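Local coordinates for protein glucokinase (Leishmania braziliensis MHOM/BR/75/M2904, PDB 6EDI) that probably phosphorylates D-glucose at the expense of ATP, as a glucokinase of the actin-like ATPase clan, at residues L174-W187 and S386-N398. Numbering follows the deposited sequence.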
ATOM      1  N   LEU A 174      -9.332 -11.271  19.172  1.00 27.12           N
ATOM      2  CA  LEU A 174      -9.204  -9.836  18.869  1.00 23.84           C
ATOM      3  C   LEU A 174      -9.943  -8.946  19.873  1.00 24.32           C
ATOM      4  O   LEU A 174      -9.395  -7.950  20.332  1.00 27.30           O
ATOM      5  CB  LEU A 174      -9.669  -9.527  17.435  1.00 24.48           C
ATOM      6  CG  LEU A 174      -9.397  -8.100  16.957  1.00 22.31           C
ATOM      7  CD1 LEU A 174      -7.904  -7.853  16.889  1.00 22.34           C
ATOM      8  CD2 LEU A 174     -10.023  -7.825  15.583  1.00 22.33           C
ATOM      9  N   SER A 175     -11.165  -9.323  20.244  1.00 25.54           N
ATOM     10  CA  SER A 175     -11.980  -8.472  21.109  1.00 30.74           C
ATOM     11  C   SER A 175     -11.395  -8.293  22.531  1.00 32.90           C
ATOM     12  O   SER A 175     -11.732  -7.340  23.234  1.00 30.93           O
ATOM     13  CB  SER A 175     -13.418  -8.993  21.183  1.00 28.12           C
ATOM     14  OG  SER A 175     -13.465 -10.276  21.762  1.00 30.26           O
ATOM     15  N   ASP A 176     -10.534  -9.207  22.961  1.00 27.61           N
ATOM     16  CA  ASP A 176      -9.904  -9.037  24.274  1.00 30.96           C
ATOM     17  C   ASP A 176      -8.851  -7.926  24.271  1.00 33.09           C
ATOM     18  O   ASP A 176      -8.522  -7.382  25.318  1.00 34.88           O
ATOM     19  CB  ASP A 176      -9.299 -10.354  24.766  1.00 29.81           C
ATOM     20  CG  ASP A 176     -10.348 -11.436  24.981  1.00 36.84           C
ATOM     21  OD1 ASP A 176     -11.238 -11.249  25.831  1.00 43.66           O
ATOM     22  OD2 ASP A 176     -10.281 -12.475  24.298  1.00 43.97           O
ATOM     23  N   TYR A 177      -8.351  -7.571  23.090  1.00 27.75           N
ATOM     24  CA  TYR A 177      -7.237  -6.632  22.981  1.00 29.42           C
ATOM     25  C   TYR A 177      -7.608  -5.335  22.281  1.00 29.57           C
ATOM     26  O   TYR A 177      -6.907  -4.326  22.401  1.00 30.78           O
ATOM     27  CB  TYR A 177      -6.035  -7.307  22.300  1.00 25.85           C
ATOM     28  CG  TYR A 177      -5.455  -8.402  23.153  1.00 26.79           C
ATOM     29  CD1 TYR A 177      -6.027  -9.663  23.166  1.00 29.92           C
ATOM     30  CD2 TYR A 177      -4.364  -8.170  23.972  1.00 29.63           C
ATOM     31  CE1 TYR A 177      -5.522 -10.669  23.960  1.00 31.76           C
ATOM     32  CE2 TYR A 177      -3.849  -9.174  24.779  1.00 31.00           C
ATOM     33  CZ  TYR A 177      -4.437 -10.420  24.769  1.00 34.47           C
ATOM     34  OH  TYR A 177      -3.937 -11.438  25.560  1.00 37.04           O
ATOM     35  N   PHE A 178      -8.721  -5.370  21.556  1.00 29.87           N
ATOM     36  CA  PHE A 178      -9.158  -4.245  20.751  1.00 28.64           C
ATOM     37  C   PHE A 178     -10.645  -3.996  20.957  1.00 26.63           C
ATOM     38  O   PHE A 178     -11.403  -4.939  21.194  1.00 32.69           O
ATOM     39  CB  PHE A 178      -8.843  -4.524  19.273  1.00 26.34           C
ATOM     40  CG  PHE A 178      -7.380  -4.444  18.962  1.00 27.27           C
ATOM     41  CD1 PHE A 178      -6.545  -5.531  19.176  1.00 24.97           C
ATOM     42  CD2 PHE A 178      -6.830  -3.259  18.511  1.00 28.27           C
ATOM     43  CE1 PHE A 178      -5.183  -5.454  18.906  1.00 27.02           C
ATOM     44  CE2 PHE A 178      -5.470  -3.166  18.253  1.00 29.20           C
ATOM     45  CZ  PHE A 178      -4.642  -4.261  18.447  1.00 27.18           C
ATOM     46  N   LYS A 179     -11.052  -2.734  20.867  1.00 26.44           N
ATOM     47  CA  LYS A 179     -12.456  -2.343  21.027  1.00 29.56           C
ATOM     48  C   LYS A 179     -12.893  -1.561  19.806  1.00 29.90           C
ATOM     49  O   LYS A 179     -12.076  -0.868  19.189  1.00 27.86           O
ATOM     50  CB  LYS A 179     -12.639  -1.450  22.259  1.00 29.59           C
ATOM     51  CG  LYS A 179     -12.761  -2.182  23.562  1.00 35.65           C
ATOM     52  CD  LYS A 179     -13.947  -1.641  24.353  1.00 41.30           C
ATOM     53  CE  LYS A 179     -14.528  -2.700  25.294  1.00 51.08           C
ATOM     54  NZ  LYS A 179     -16.000  -2.502  25.531  1.00 51.88           N
ATOM     55  N   VAL A 180     -14.180  -1.627  19.486  1.00 28.51           N
ATOM     56  CA  VAL A 180     -14.702  -0.917  18.331  1.00 27.66           C
ATOM     57  C   VAL A 180     -14.871   0.551  18.642  1.00 30.36           C
ATOM     58  O   VAL A 180     -15.502   0.911  19.632  1.00 30.82           O
ATOM     59  CB  VAL A 180     -16.051  -1.491  17.887  1.00 26.58           C
ATOM     60  CG1 VAL A 180     -16.638  -0.675  16.738  1.00 31.00           C
ATOM     61  CG2 VAL A 180     -15.868  -2.925  17.479  1.00 23.00           C
ATOM     62  N   MET A 181     -14.281   1.403  17.818  1.00 28.25           N
ATOM     63  CA  MET A 181     -14.564   2.825  17.927  1.00 30.92           C
ATOM     64  C   MET A 181     -15.890   3.099  17.224  1.00 32.29           C
ATOM     65  O   MET A 181     -16.790   3.731  17.792  1.00 29.76           O
ATOM     66  CB  MET A 181     -13.434   3.652  17.324  1.00 29.09           C
ATOM     67  CG  MET A 181     -12.129   3.459  18.044  1.00 28.03           C
ATOM     68  SD  MET A 181     -10.670   4.212  17.288  1.00 27.81           S
ATOM     69  CE  MET A 181     -11.275   5.874  16.986  1.00 27.35           C
ATOM     70  N   TRP A 182     -15.997   2.622  15.981  1.00 31.74           N
ATOM     71  CA  TRP A 182     -17.239   2.685  15.229  1.00 31.76           C
ATOM     72  C   TRP A 182     -17.275   1.671  14.092  1.00 31.09           C
ATOM     73  O   TRP A 182     -16.248   1.321  13.497  1.00 28.88           O
ATOM     74  CB  TRP A 182     -17.523   4.097  14.717  1.00 29.50           C
ATOM     75  CG  TRP A 182     -16.445   4.681  13.851  1.00 32.54           C
ATOM     76  CD1 TRP A 182     -16.171   4.361  12.548  1.00 30.87           C
ATOM     77  CD2 TRP A 182     -15.519   5.711  14.217  1.00 31.57           C
ATOM     78  NE1 TRP A 182     -15.118   5.121  12.091  1.00 31.08           N
ATOM     79  CE2 TRP A 182     -14.704   5.962  13.096  1.00 30.70           C
ATOM     80  CE3 TRP A 182     -15.300   6.445  15.388  1.00 30.22           C
ATOM     81  CZ2 TRP A 182     -13.683   6.919  13.113  1.00 29.03           C
ATOM     82  CZ3 TRP A 182     -14.292   7.402  15.405  1.00 30.65           C
ATOM     83  CH2 TRP A 182     -13.500   7.636  14.274  1.00 29.45           C
ATOM     84  N   LYS A 183     -18.472   1.190  13.804  1.00 27.91           N
ATOM     85  CA  LYS A 183     -18.649   0.153  12.817  1.00 29.31           C
ATOM     86  C   LYS A 183     -18.890   0.820  11.475  1.00 29.28           C
ATOM     87  O   LYS A 183     -19.679   1.754  11.373  1.00 30.63           O
ATOM     88  CB  LYS A 183     -19.822  -0.730  13.218  1.00 34.90           C
ATOM     89  CG  LYS A 183     -20.176  -1.816  12.228  1.00 32.98           C
ATOM     90  CD  LYS A 183     -21.394  -2.586  12.713  1.00 39.38           C
ATOM     91  CE  LYS A 183     -22.036  -3.321  11.570  1.00 36.80           C
ATOM     92  NZ  LYS A 183     -23.128  -4.249  12.010  1.00 45.27           N
ATOM     93  N   GLY A 184     -18.192   0.356  10.447  1.00 28.82           N
ATOM     94  CA  GLY A 184     -18.365   0.903   9.113  1.00 27.85           C
ATOM     95  C   GLY A 184     -19.561   0.322   8.391  1.00 26.40           C
ATOM     96  O   GLY A 184     -20.034  -0.764   8.716  1.00 29.29           O
ATOM     97  N   THR A 185     -20.037   1.042   7.382  1.00 27.40           N
ATOM     98  CA  THR A 185     -21.218   0.632   6.631  1.00 29.61           C
ATOM     99  C   THR A 185     -21.030  -0.666   5.857  1.00 33.36           C
ATOM    100  O   THR A 185     -22.005  -1.313   5.475  1.00 36.31           O
ATOM    101  CB  THR A 185     -21.602   1.702   5.609  1.00 30.19           C
ATOM    102  OG1 THR A 185     -20.451   2.025   4.831  1.00 31.18           O
ATOM    103  CG2 THR A 185     -22.097   2.953   6.291  1.00 30.38           C
ATOM    104  N   GLN A 186     -19.779  -1.027   5.598  1.00 32.74           N
ATOM    105  CA  GLN A 186     -19.461  -2.170   4.756  1.00 32.90           C
ATOM    106  C   GLN A 186     -19.142  -3.424   5.561  1.00 29.22           C
ATOM    107  O   GLN A 186     -18.837  -4.476   4.983  1.00 30.14           O
ATOM    108  CB  GLN A 186     -18.257  -1.824   3.870  1.00 39.43           C
ATOM    109  CG  GLN A 186     -18.108  -2.696   2.624  1.00 41.87           C
ATOM    110  CD  GLN A 186     -16.884  -2.341   1.792  1.00 40.28           C
ATOM    111  OE1 GLN A 186     -15.890  -1.836   2.307  1.00 42.77           O
ATOM    112  NE2 GLN A 186     -16.957  -2.610   0.495  1.00 44.16           N
ATOM    113  N   TRP A 187     -19.182  -3.315   6.890  1.00 30.04           N
ATOM    114  CA  TRP A 187     -18.810  -4.448   7.740  1.00 31.20           C
ATOM    115  C   TRP A 187     -19.700  -5.670   7.511  1.00 32.95           C
ATOM    116  O   TRP A 187     -19.196  -6.755   7.200  1.00 34.14           O
ATOM    117  CB  TRP A 187     -18.778  -4.093   9.245  1.00 27.12           C
ATOM    118  CG  TRP A 187     -18.452  -5.344  10.028  1.00 31.76           C
ATOM    119  CD1 TRP A 187     -19.324  -6.154  10.713  1.00 32.24           C
ATOM    120  CD2 TRP A 187     -17.169  -5.965  10.120  1.00 26.59           C
ATOM    121  NE1 TRP A 187     -18.648  -7.239  11.238  1.00 26.78           N
ATOM    122  CE2 TRP A 187     -17.322  -7.143  10.887  1.00 30.04           C
ATOM    123  CE3 TRP A 187     -15.896  -5.632   9.640  1.00 26.76           C
ATOM    124  CZ2 TRP A 187     -16.243  -7.987  11.181  1.00 30.43           C
ATOM    125  CZ3 TRP A 187     -14.829  -6.475   9.924  1.00 26.88           C
ATOM    126  CH2 TRP A 187     -15.007  -7.635  10.690  1.00 30.66           C
ATOM    127  N   SER A 386     -16.658   6.133   5.479  1.00 27.23           N
ATOM    128  CA  SER A 386     -17.572   5.572   6.477  1.00 29.00           C
ATOM    129  C   SER A 386     -17.810   4.072   6.280  1.00 27.92           C
ATOM    130  O   SER A 386     -18.475   3.431   7.095  1.00 30.41           O
ATOM    131  CB  SER A 386     -18.905   6.320   6.450  1.00 28.80           C
ATOM    132  OG  SER A 386     -19.455   6.297   5.150  1.00 30.45           O
ATOM    133  N   ARG A 387     -17.261   3.512   5.205  1.00 25.77           N
ATOM    134  CA  ARG A 387     -17.347   2.066   4.981  1.00 27.65           C
ATOM    135  C   ARG A 387     -16.498   1.299   5.981  1.00 27.38           C
ATOM    136  O   ARG A 387     -16.734   0.113   6.227  1.00 29.57           O
ATOM    137  CB  ARG A 387     -16.898   1.707   3.567  1.00 29.55           C
ATOM    138  CG  ARG A 387     -17.716   2.370   2.465  1.00 30.97           C
ATOM    139  CD  ARG A 387     -17.145   2.001   1.109  1.00 30.37           C
ATOM    140  NE  ARG A 387     -17.906   2.566  -0.009  1.00 28.33           N
ATOM    141  CZ  ARG A 387     -17.658   2.295  -1.283  1.00 32.67           C
ATOM    142  NH1 ARG A 387     -16.680   1.456  -1.591  1.00 30.31           N
ATOM    143  NH2 ARG A 387     -18.387   2.854  -2.247  1.00 34.17           N
ATOM    144  N   THR A 388     -15.511   1.989   6.553  1.00 27.13           N
ATOM    145  CA  THR A 388     -14.467   1.359   7.361  1.00 27.63           C
ATOM    146  C   THR A 388     -14.791   1.286   8.855  1.00 28.70           C
ATOM    147  O   THR A 388     -15.188   2.277   9.469  1.00 28.99           O
ATOM    148  CB  THR A 388     -13.106   2.081   7.142  1.00 27.08           C
ATOM    149  OG1 THR A 388     -12.745   1.993   5.756  1.00 23.83           O
ATOM    150  CG2 THR A 388     -12.003   1.453   7.993  1.00 26.92           C
ATOM    151  N   THR A 389     -14.613   0.097   9.426  1.00 26.89           N
ATOM    152  CA  THR A 389     -14.778  -0.137  10.853  1.00 25.67           C
ATOM    153  C   THR A 389     -13.476   0.243  11.550  1.00 29.64           C
ATOM    154  O   THR A 389     -12.411  -0.252  11.172  1.00 28.57           O
ATOM    155  CB  THR A 389     -15.108  -1.626  11.105  1.00 28.01           C
ATOM    156  OG1 THR A 389     -16.386  -1.928  10.531  1.00 25.82           O
ATOM    157  CG2 THR A 389     -15.126  -1.960  12.590  1.00 28.33           C
ATOM    158  N   PHE A 390     -13.548   1.135  12.545  1.00 27.67           N
ATOM    159  CA  PHE A 390     -12.354   1.547  13.291  1.00 31.37           C
ATOM    160  C   PHE A 390     -12.268   0.835  14.624  1.00 27.88           C
ATOM    161  O   PHE A 390     -13.281   0.659  15.307  1.00 26.87           O
ATOM    162  CB  PHE A 390     -12.318   3.055  13.535  1.00 24.36           C
ATOM    163  CG  PHE A 390     -11.701   3.843  12.407  1.00 29.58           C
ATOM    164  CD1 PHE A 390     -12.225   3.775  11.122  1.00 26.93           C
ATOM    165  CD2 PHE A 390     -10.608   4.661  12.638  1.00 26.44           C
ATOM    166  CE1 PHE A 390     -11.657   4.509  10.089  1.00 28.13           C
ATOM    167  CE2 PHE A 390     -10.039   5.399  11.630  1.00 24.43           C
ATOM    168  CZ  PHE A 390     -10.554   5.323  10.346  1.00 26.80           C
ATOM    169  N   LEU A 391     -11.056   0.404  14.957  1.00 27.46           N
ATOM    170  CA  LEU A 391     -10.779  -0.300  16.209  1.00 26.75           C
ATOM    171  C   LEU A 391      -9.640   0.392  16.953  1.00 27.01           C
ATOM    172  O   LEU A 391      -8.810   1.062  16.342  1.00 26.01           O
ATOM    173  CB  LEU A 391     -10.400  -1.764  15.941  1.00 26.13           C
ATOM    174  CG  LEU A 391     -11.321  -2.655  15.110  1.00 31.02           C
ATOM    175  CD1 LEU A 391     -10.716  -4.048  15.032  1.00 28.92           C
ATOM    176  CD2 LEU A 391     -12.725  -2.717  15.699  1.00 29.31           C
ATOM    177  N   ARG A 392      -9.592   0.175  18.268  1.00 24.81           N
ATOM    178  CA  ARG A 392      -8.638   0.785  19.184  1.00 30.27           C
ATOM    179  C   ARG A 392      -8.044  -0.282  20.077  1.00 24.15           C
ATOM    180  O   ARG A 392      -8.794  -1.039  20.683  1.00 26.20           O
ATOM    181  CB  ARG A 392      -9.422   1.660  20.136  1.00 32.90           C
ATOM    182  CG  ARG A 392      -9.192   3.096  20.056  1.00 40.50           C
ATOM    183  CD  ARG A 392     -10.203   3.696  20.985  1.00 41.85           C
ATOM    184  NE  ARG A 392      -9.978   3.190  22.324  1.00 46.28           N
ATOM    185  CZ  ARG A 392     -10.940   2.944  23.200  1.00 41.68           C
ATOM    186  NH1 ARG A 392     -12.196   3.174  22.870  1.00 40.46           N
ATOM    187  NH2 ARG A 392     -10.632   2.483  24.401  1.00 31.56           N
ATOM    188  N   GLN A 393      -6.723  -0.314  20.223  1.00 27.82           N
ATOM    189  CA  GLN A 393      -6.112  -1.220  21.193  1.00 26.14           C
ATOM    190  C   GLN A 393      -6.441  -0.792  22.625  1.00 28.97           C
ATOM    191  O   GLN A 393      -6.334   0.387  22.958  1.00 27.00           O
ATOM    192  CB  GLN A 393      -4.593  -1.272  21.013  1.00 26.95           C
ATOM    193  CG  GLN A 393      -3.979  -2.449  21.754  1.00 23.51           C
ATOM    194  CD  GLN A 393      -2.485  -2.563  21.585  1.00 28.93           C
ATOM    195  OE1 GLN A 393      -1.885  -1.881  20.751  1.00 26.08           O
ATOM    196  NE2 GLN A 393      -1.861  -3.422  22.405  1.00 24.90           N
ATOM    197  N   VAL A 394      -6.821  -1.752  23.473  1.00 28.09           N
ATOM    198  CA  VAL A 394      -7.116  -1.460  24.879  1.00 26.56           C
ATOM    199  C   VAL A 394      -6.261  -2.252  25.862  1.00 32.81           C
ATOM    200  O   VAL A 394      -6.123  -1.852  27.022  1.00 32.73           O
ATOM    201  CB  VAL A 394      -8.604  -1.674  25.212  1.00 28.39           C
ATOM    202  CG1 VAL A 394      -9.471  -0.721  24.405  1.00 25.80           C
ATOM    203  CG2 VAL A 394      -9.020  -3.127  24.957  1.00 28.14           C
ATOM    204  N   SER A 395      -5.711  -3.385  25.425  1.00 28.49           N
ATOM    205  CA  SER A 395      -4.909  -4.230  26.319  1.00 33.46           C
ATOM    206  C   SER A 395      -3.497  -4.349  25.777  1.00 34.97           C
ATOM    207  O   SER A 395      -3.303  -4.667  24.595  1.00 33.04           O
ATOM    208  CB  SER A 395      -5.508  -5.640  26.443  1.00 36.67           C
ATOM    209  OG  SER A 395      -6.917  -5.627  26.612  1.00 35.56           O
ATOM    210  N   SER A 396      -2.510  -4.107  26.632  1.00 31.81           N
ATOM    211  CA  SER A 396      -1.116  -4.223  26.223  1.00 29.81           C
ATOM    212  C   SER A 396      -0.767  -5.677  25.933  1.00 32.81           C
ATOM    213  O   SER A 396      -1.369  -6.594  26.493  1.00 29.07           O
ATOM    214  CB  SER A 396      -0.192  -3.664  27.305  1.00 34.38           C
ATOM    215  OG  SER A 396      -0.359  -2.264  27.408  1.00 36.31           O
ATOM    216  N   VAL A 397       0.198  -5.884  25.047  1.00 32.76           N
ATOM    217  CA  VAL A 397       0.575  -7.231  24.631  1.00 28.16           C
ATOM    218  C   VAL A 397       1.846  -7.134  23.822  1.00 29.15           C
ATOM    219  O   VAL A 397       2.152  -6.076  23.283  1.00 27.81           O
ATOM    220  CB  VAL A 397      -0.553  -7.917  23.818  1.00 31.58           C
ATOM    221  CG1 VAL A 397      -0.680  -7.313  22.423  1.00 31.93           C
ATOM    222  CG2 VAL A 397      -0.315  -9.420  23.737  1.00 34.83           C
ATOM    223  N   ASN A 398       2.615  -8.218  23.759  1.00 24.60           N
ATOM    224  CA  ASN A 398       3.836  -8.194  22.983  1.00 28.79           C
ATOM    225  C   ASN A 398       3.493  -8.429  21.522  1.00 29.01           C
ATOM    226  O   ASN A 398       3.723  -9.517  20.985  1.00 26.08           O
ATOM    227  CB  ASN A 398       4.818  -9.233  23.517  1.00 34.55           C
ATOM    228  CG  ASN A 398       5.269  -8.917  24.929  1.00 39.04           C
ATOM    229  OD1 ASN A 398       6.121  -8.058  25.132  1.00 43.83           O
ATOM    230  ND2 ASN A 398       4.683  -9.592  25.914  1.00 42.86           N
TER
HETATM  231  O   HOH W   1     -15.213   4.865   9.170  1.00 27.44           O
HETATM  232  O   HOH W   2     -14.932  -0.183  -0.116  1.00 30.36           O
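The indole of W182 lies alongside the ring of F390, the two side chains pointing the same way with their planes 30° apart and slid past each other. F390 CB sits over one face of the indole, 3.9 Å from the centroid of its five-membered ring, while W182 CZ2 rests above the F390 ring, 3.7 Å from F390 CG. The W182 side chain reaches this place with CG between backbone N and carbonyl carbon (chi1 57°), and helix 363-373 packs against both aromatics. A classic beta bulge lies at the pairing: F390 O accepts from M181 N (2.8 Å) and, more weakly, from W182 N. Next to it, the M181 and R392 side chains cross at about a right angle, with M181 SD 3.3 Å from R392 CG. Beyond W182, G184 N donates to T389 OG1, nearly straight (2.9 Å, 169°). At the other end, S395 OG donates in the carbonyl plane to D176 O (2.7 Å), and Q393 CG covers one face of F178. Backbone bonds, among them the reciprocal K179-R392 pair, add 178-182 as this chain's outermost strand, antiparallel to 389-393, of the six-stranded mixed sheet. One water accepts from W182 NE1 and donates to T388 O, satisfying the indole N-H through solvent.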